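Side-chain contacts in viral structural protein 4 (Bombyx mori cytoplasmic polyhedrosis virus, PDB 6TZ0), which binds GTP and probably acts as an NTPase partner of the viral RNA-dependent RNA polymerase during transcription inside the capsid: residues K444-K447 and M448-M452; D512-Q515 and A516-R520. All coordinates share one frame; numbering follows the deposited sequence.

Interaction 1: residues K444-K447 and M448-M452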
ATOM      1  N   LYS B 444     -29.939  31.856   3.971  1.00 40.69           N
ATOM      2  CA  LYS B 444     -30.124  32.713   2.809  1.00 40.69           C
ATOM      3  C   LYS B 444     -28.797  33.048   2.141  1.00 40.69           C
ATOM      4  O   LYS B 444     -28.736  33.177   0.915  1.00 40.69           O
ATOM      5  CB  LYS B 444     -30.846  33.987   3.237  1.00 40.69           C
ATOM      6  CG  LYS B 444     -31.304  34.871   2.105  1.00 40.69           C
ATOM      7  CD  LYS B 444     -32.383  34.184   1.301  1.00 40.69           C
ATOM      8  CE  LYS B 444     -33.622  33.967   2.152  1.00 40.69           C
ATOM      9  NZ  LYS B 444     -34.258  35.256   2.538  1.00 40.69           N
ATOM     10  N   LYS B 445     -27.725  33.174   2.925  1.00 37.37           N
ATOM     11  CA  LYS B 445     -26.410  33.444   2.354  1.00 37.37           C
ATOM     12  C   LYS B 445     -25.826  32.201   1.700  1.00 37.37           C
ATOM     13  O   LYS B 445     -25.244  32.284   0.613  1.00 37.37           O
ATOM     14  CB  LYS B 445     -25.473  33.963   3.438  1.00 37.37           C
ATOM     15  CG  LYS B 445     -25.841  35.323   3.978  1.00 37.37           C
ATOM     16  CD  LYS B 445     -24.852  35.762   5.032  1.00 37.37           C
ATOM     17  CE  LYS B 445     -25.189  37.133   5.547  1.00 37.37           C
ATOM     18  NZ  LYS B 445     -24.217  37.584   6.564  1.00 37.37           N
ATOM     19  N   ILE B 446     -25.961  31.046   2.358  1.00 35.77           N
ATOM     20  CA  ILE B 446     -25.430  29.788   1.837  1.00 35.77           C
ATOM     21  C   ILE B 446     -26.144  29.373   0.551  1.00 35.77           C
ATOM     22  O   ILE B 446     -25.521  28.800  -0.357  1.00 35.77           O
ATOM     23  CB  ILE B 446     -25.516  28.723   2.949  1.00 35.77           C
ATOM     24  CG1 ILE B 446     -24.512  29.042   4.053  1.00 35.77           C
ATOM     25  CG2 ILE B 446     -25.301  27.310   2.445  1.00 35.77           C
ATOM     26  CD1 ILE B 446     -24.668  28.173   5.268  1.00 35.77           C
ATOM     27  N   LYS B 447     -27.429  29.721   0.415  1.00 38.69           N
ATOM     28  CA  LYS B 447     -28.161  29.438  -0.816  1.00 38.69           C
ATOM     29  C   LYS B 447     -27.596  30.213  -2.007  1.00 38.69           C
ATOM     30  O   LYS B 447     -27.650  29.730  -3.142  1.00 38.69           O
ATOM     31  CB  LYS B 447     -29.641  29.759  -0.603  1.00 38.69           C
ATOM     32  CG  LYS B 447     -30.571  29.388  -1.743  1.00 38.69           C
ATOM     33  CD  LYS B 447     -32.022  29.647  -1.369  1.00 38.69           C
ATOM     34  CE  LYS B 447     -32.952  29.440  -2.557  1.00 38.69           C
ATOM     35  NZ  LYS B 447     -32.977  28.018  -2.994  1.00 38.69           N
ATOM     36  N   MET B 448     -27.014  31.386  -1.765  1.00 37.16           N
ATOM     37  CA  MET B 448     -26.361  32.164  -2.809  1.00 37.16           C
ATOM     38  C   MET B 448     -24.917  31.740  -3.035  1.00 37.16           C
ATOM     39  O   MET B 448     -24.422  31.786  -4.172  1.00 37.16           O
ATOM     40  CB  MET B 448     -26.405  33.644  -2.438  1.00 37.16           C
ATOM     41  CG  MET B 448     -27.799  34.164  -2.216  1.00 37.16           C
ATOM     42  SD  MET B 448     -27.773  35.852  -1.614  1.00 37.16           S
ATOM     43  CE  MET B 448     -27.277  36.687  -3.104  1.00 37.16           C
ATOM     44  N   MET B 449     -24.231  31.319  -1.974  1.00 34.28           N
ATOM     45  CA  MET B 449     -22.871  30.823  -2.123  1.00 34.28           C
ATOM     46  C   MET B 449     -22.822  29.497  -2.864  1.00 34.28           C
ATOM     47  O   MET B 449     -21.797  29.185  -3.470  1.00 34.28           O
ATOM     48  CB  MET B 449     -22.209  30.666  -0.762  1.00 34.28           C
ATOM     49  CG  MET B 449     -22.066  31.958  -0.018  1.00 34.28           C
ATOM     50  SD  MET B 449     -21.371  31.732   1.614  1.00 34.28           S
ATOM     51  CE  MET B 449     -21.756  33.322   2.311  1.00 34.28           C
ATOM     52  N   ASP B 450     -23.902  28.714  -2.835  1.00 35.50           N
ATOM     53  CA  ASP B 450     -23.951  27.512  -3.664  1.00 35.50           C
ATOM     54  C   ASP B 450     -24.002  27.862  -5.147  1.00 35.50           C
ATOM     55  O   ASP B 450     -23.372  27.191  -5.973  1.00 35.50           O
ATOM     56  CB  ASP B 450     -25.143  26.649  -3.270  1.00 35.50           C
ATOM     57  CG  ASP B 450     -24.973  26.016  -1.912  1.00 35.50           C
ATOM     58  OD1 ASP B 450     -23.814  25.829  -1.492  1.00 35.50           O
ATOM     59  OD2 ASP B 450     -25.991  25.684  -1.273  1.00 35.50           O
ATOM     60  N   GLU B 451     -24.717  28.929  -5.500  1.00 37.60           N
ATOM     61  CA  GLU B 451     -24.727  29.402  -6.880  1.00 37.60           C
ATOM     62  C   GLU B 451     -23.372  29.975  -7.282  1.00 37.60           C
ATOM     63  O   GLU B 451     -22.926  29.798  -8.427  1.00 37.60           O
ATOM     64  CB  GLU B 451     -25.835  30.437  -7.039  1.00 37.60           C
ATOM     65  CG  GLU B 451     -27.222  29.837  -6.909  1.00 37.60           C
ATOM     66  CD  GLU B 451     -28.315  30.882  -6.847  1.00 37.60           C
ATOM     67  OE1 GLU B 451     -27.994  32.074  -6.692  1.00 37.60           O
ATOM     68  OE2 GLU B 451     -29.502  30.510  -6.958  1.00 37.60           O
ATOM     69  N   MET B 452     -22.692  30.633  -6.345  1.00 35.71           N
ATOM     70  CA  MET B 452     -21.328  31.074  -6.608  1.00 35.71           C
ATOM     71  C   MET B 452     -20.369  29.895  -6.773  1.00 35.71           C
ATOM     72  O   MET B 452     -19.443  29.962  -7.583  1.00 35.71           O
ATOM     73  CB  MET B 452     -20.857  32.001  -5.494  1.00 35.71           C
ATOM     74  CG  MET B 452     -19.567  32.715  -5.807  1.00 35.71           C
ATOM     75  SD  MET B 452     -19.764  33.878  -7.164  1.00 35.71           S
ATOM     76  CE  MET B 452     -18.091  33.962  -7.789  1.00 35.71           C
TER
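M449 reaches back one helical turn to K445, and its side chain and backbone N engage the same residue. The methyl CE lies 3.9 Å from K445 CB, and CG passes 3.3 Å from K445 O. With CG opposite the carbonyl carbon (chi1 -63°) and the rest of the chain extended, the thioether runs back along the helix beside that carbonyl. K445 O also accepts M449 N at 2.9 Å, with a weak second bond from M448 N. M448 does likewise one residue earlier: its CG rests 3.4 Å from K444 O before the chain bends at its last torsion. These two buried methionines form the close-packed side, and they illustrate how one amphipathic helix, 442-457, can serve two neighbours. M449 packs on D532, T533 and R536 of helix 524-537, while M448 meets L426 of helix 417-427 and the nearby H429. D450 marks a polar border to this packing. Its backbone N bonds I446 O at 3.0 Å, its OD2 stands 4.1 Å from I446 CG2, and its OD1 forms a salt bridge with R536, whose side chain also touches I446. The solvent side, where K447 is exposed, is looser. E451 touches L425 of helix 417-427 and H429, and its CG lies 3.8 Å from K447 O. The opposite charges remain apart, K447 NZ being 5.8 Å from E451 OE2, so any attraction between them is probably a diffuse one. K445, on the other hand, sends its extended chain away from the turn to a cation-pi contact with Y437.

Interaction 2: residues D512-Q515 and A516-R520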
ATOM      1  N   ASP B 512      -8.749  42.012  10.359  1.00 35.20           N
ATOM      2  CA  ASP B 512     -10.106  41.504  10.398  1.00 35.20           C
ATOM      3  C   ASP B 512     -10.616  41.648   8.973  1.00 35.20           C
ATOM      4  O   ASP B 512     -10.926  42.753   8.524  1.00 35.20           O
ATOM      5  CB  ASP B 512     -10.936  42.280  11.411  1.00 35.20           C
ATOM      6  CG  ASP B 512     -12.160  41.526  11.852  1.00 35.20           C
ATOM      7  OD1 ASP B 512     -11.987  40.519  12.557  1.00 35.20           O
ATOM      8  OD2 ASP B 512     -13.287  41.934  11.531  1.00 35.20           O
ATOM      9  N   THR B 513     -10.648  40.526   8.247  1.00 35.66           N
ATOM     10  CA  THR B 513     -10.899  40.546   6.811  1.00 35.66           C
ATOM     11  C   THR B 513     -12.314  41.006   6.494  1.00 35.66           C
ATOM     12  O   THR B 513     -12.533  41.748   5.530  1.00 35.66           O
ATOM     13  CB  THR B 513     -10.648  39.161   6.227  1.00 35.66           C
ATOM     14  OG1 THR B 513     -11.471  38.204   6.900  1.00 35.66           O
ATOM     15  CG2 THR B 513      -9.195  38.774   6.387  1.00 35.66           C
ATOM     16  N   THR B 514     -13.275  40.618   7.327  1.00 38.64           N
ATOM     17  CA  THR B 514     -14.644  41.076   7.161  1.00 38.64           C
ATOM     18  C   THR B 514     -14.834  42.531   7.564  1.00 38.64           C
ATOM     19  O   THR B 514     -15.869  43.113   7.233  1.00 38.64           O
ATOM     20  CB  THR B 514     -15.590  40.177   7.959  1.00 38.64           C
ATOM     21  OG1 THR B 514     -16.942  40.576   7.722  1.00 38.64           O
ATOM     22  CG2 THR B 514     -15.293  40.269   9.428  1.00 38.64           C
ATOM     23  N   GLN B 515     -13.872  43.130   8.261  1.00 39.62           N
ATOM     24  CA  GLN B 515     -13.911  44.549   8.590  1.00 39.62           C
ATOM     25  C   GLN B 515     -13.144  45.378   7.579  1.00 39.62           C
ATOM     26  O   GLN B 515     -13.512  46.522   7.308  1.00 39.62           O
ATOM     27  CB  GLN B 515     -13.338  44.779   9.989  1.00 39.62           C
ATOM     28  CG  GLN B 515     -13.535  46.158  10.561  1.00 39.62           C
ATOM     29  CD  GLN B 515     -14.986  46.454  10.852  1.00 39.62           C
ATOM     30  OE1 GLN B 515     -15.726  45.580  11.296  1.00 39.62           O
ATOM     31  NE2 GLN B 515     -15.400  47.692  10.618  1.00 39.62           N
ATOM     32  N   ALA B 516     -12.082  44.806   7.014  1.00 41.01           N
ATOM     33  CA  ALA B 516     -11.402  45.433   5.892  1.00 41.01           C
ATOM     34  C   ALA B 516     -12.284  45.464   4.657  1.00 41.01           C
ATOM     35  O   ALA B 516     -12.203  46.407   3.864  1.00 41.01           O
ATOM     36  CB  ALA B 516     -10.102  44.693   5.588  1.00 41.01           C
ATOM     37  N   MET B 517     -13.137  44.453   4.473  1.00 43.69           N
ATOM     38  CA  MET B 517     -14.002  44.459   3.300  1.00 43.69           C
ATOM     39  C   MET B 517     -15.180  45.411   3.435  1.00 43.69           C
ATOM     40  O   MET B 517     -15.628  45.968   2.428  1.00 43.69           O
ATOM     41  CB  MET B 517     -14.499  43.051   2.989  1.00 43.69           C
ATOM     42  CG  MET B 517     -13.417  42.185   2.387  1.00 43.69           C
ATOM     43  SD  MET B 517     -12.782  43.072   0.962  1.00 43.69           S
ATOM     44  CE  MET B 517     -11.464  42.022   0.425  1.00 43.69           C
ATOM     45  N   ARG B 518     -15.702  45.622   4.639  1.00 45.28           N
ATOM     46  CA  ARG B 518     -16.808  46.559   4.774  1.00 45.28           C
ATOM     47  C   ARG B 518     -16.353  48.006   4.874  1.00 45.28           C
ATOM     48  O   ARG B 518     -17.196  48.906   4.841  1.00 45.28           O
ATOM     49  CB  ARG B 518     -17.679  46.224   5.988  1.00 45.28           C
ATOM     50  CG  ARG B 518     -17.007  46.367   7.328  1.00 45.28           C
ATOM     51  CD  ARG B 518     -18.054  46.333   8.425  1.00 45.28           C
ATOM     52  NE  ARG B 518     -18.803  45.082   8.462  1.00 45.28           N
ATOM     53  CZ  ARG B 518     -18.496  44.046   9.236  1.00 45.28           C
ATOM     54  NH1 ARG B 518     -17.460  44.112  10.059  1.00 45.28           N
ATOM     55  NH2 ARG B 518     -19.238  42.950   9.200  1.00 45.28           N
ATOM     56  N   ASP B 519     -15.053  48.254   4.992  1.00 49.45           N
ATOM     57  CA  ASP B 519     -14.520  49.610   5.096  1.00 49.45           C
ATOM     58  C   ASP B 519     -13.810  50.039   3.824  1.00 49.45           C
ATOM     59  O   ASP B 519     -12.787  50.725   3.879  1.00 49.45           O
ATOM     60  CB  ASP B 519     -13.576  49.721   6.288  1.00 49.45           C
ATOM     61  CG  ASP B 519     -14.289  49.566   7.607  1.00 49.45           C
ATOM     62  OD1 ASP B 519     -15.499  49.864   7.659  1.00 49.45           O
ATOM     63  OD2 ASP B 519     -13.640  49.161   8.592  1.00 49.45           O
ATOM     64  N   ARG B 520     -14.322  49.645   2.662  1.00 55.45           N
ATOM     65  CA  ARG B 520     -13.708  50.012   1.397  1.00 55.45           C
ATOM     66  C   ARG B 520     -14.798  50.214   0.353  1.00 55.45           C
ATOM     67  O   ARG B 520     -15.980  49.956   0.596  1.00 55.45           O
ATOM     68  CB  ARG B 520     -12.659  48.972   0.978  1.00 55.45           C
ATOM     69  CG  ARG B 520     -13.150  47.532   0.871  1.00 55.45           C
ATOM     70  CD  ARG B 520     -13.549  47.124  -0.537  1.00 55.45           C
ATOM     71  NE  ARG B 520     -12.482  47.363  -1.503  1.00 55.45           N
ATOM     72  CZ  ARG B 520     -11.435  46.565  -1.694  1.00 55.45           C
ATOM     73  NH1 ARG B 520     -10.526  46.881  -2.605  1.00 55.45           N
ATOM     74  NH2 ARG B 520     -11.293  45.454  -0.985  1.00 55.45           N
TER
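The short helix 513-518, which leads into the GTP-binding residue R520, is braced by Q515, whose amide links R518 and D519. Its OE1 accepts R518 NH1 at 2.6 Å; the donor sits well above the amide carbonyl plane, yet the oxygen lies close to the guanidinium plane. On the other end of the amide, NE2 donates to D519 OD2 at 3.1 Å, meeting the carboxylate on its syn side. A bend at chi2 (67°) folds the glutamine chain back so that one flat group can serve both partners, with the amide turned 51° from the guanidinium and 58° from the carboxylate. The guanidinium also has T514 O over the centre of one face, 3.3 Å above the plane, while T514 lies alongside R518 with OG1 3.6 Å from NH2. Longer, weak ion pairs extend the network from R518 to E438 and from D519 to R310. At the start of the helix, D512, in the N-cap position, receives A516 N on its carbonyl O at 2.8 Å, and M517 CG rests 3.3 Å from T513 O before its chain continues to K355. Q515 thus makes i to i+3 and i to i+4 side-chain bonds, the spacings that link successive turns of a helix, here at its C-terminal end.

How the interactions relate
Interactions 1 and 2 show how separate helical turns can be related through a shared neighbour. Their centres are 20 Å apart and their nearest atoms about 8 Å, without touching, but helix 524-537 packs against both: against I446 and M449 through R536, and against T514 and M517 through L528. Interaction 2 lies at the nucleotide site itself. The side chain of M517 is about 4 Å from the side chain of K355 and from G356, in the P-loop whose residues bind GTP, and R520 belongs to the same site, although no GTP is bound to this chain. Interaction 1 stands farther back, with the M449 side chain about 12 Å from that of K355.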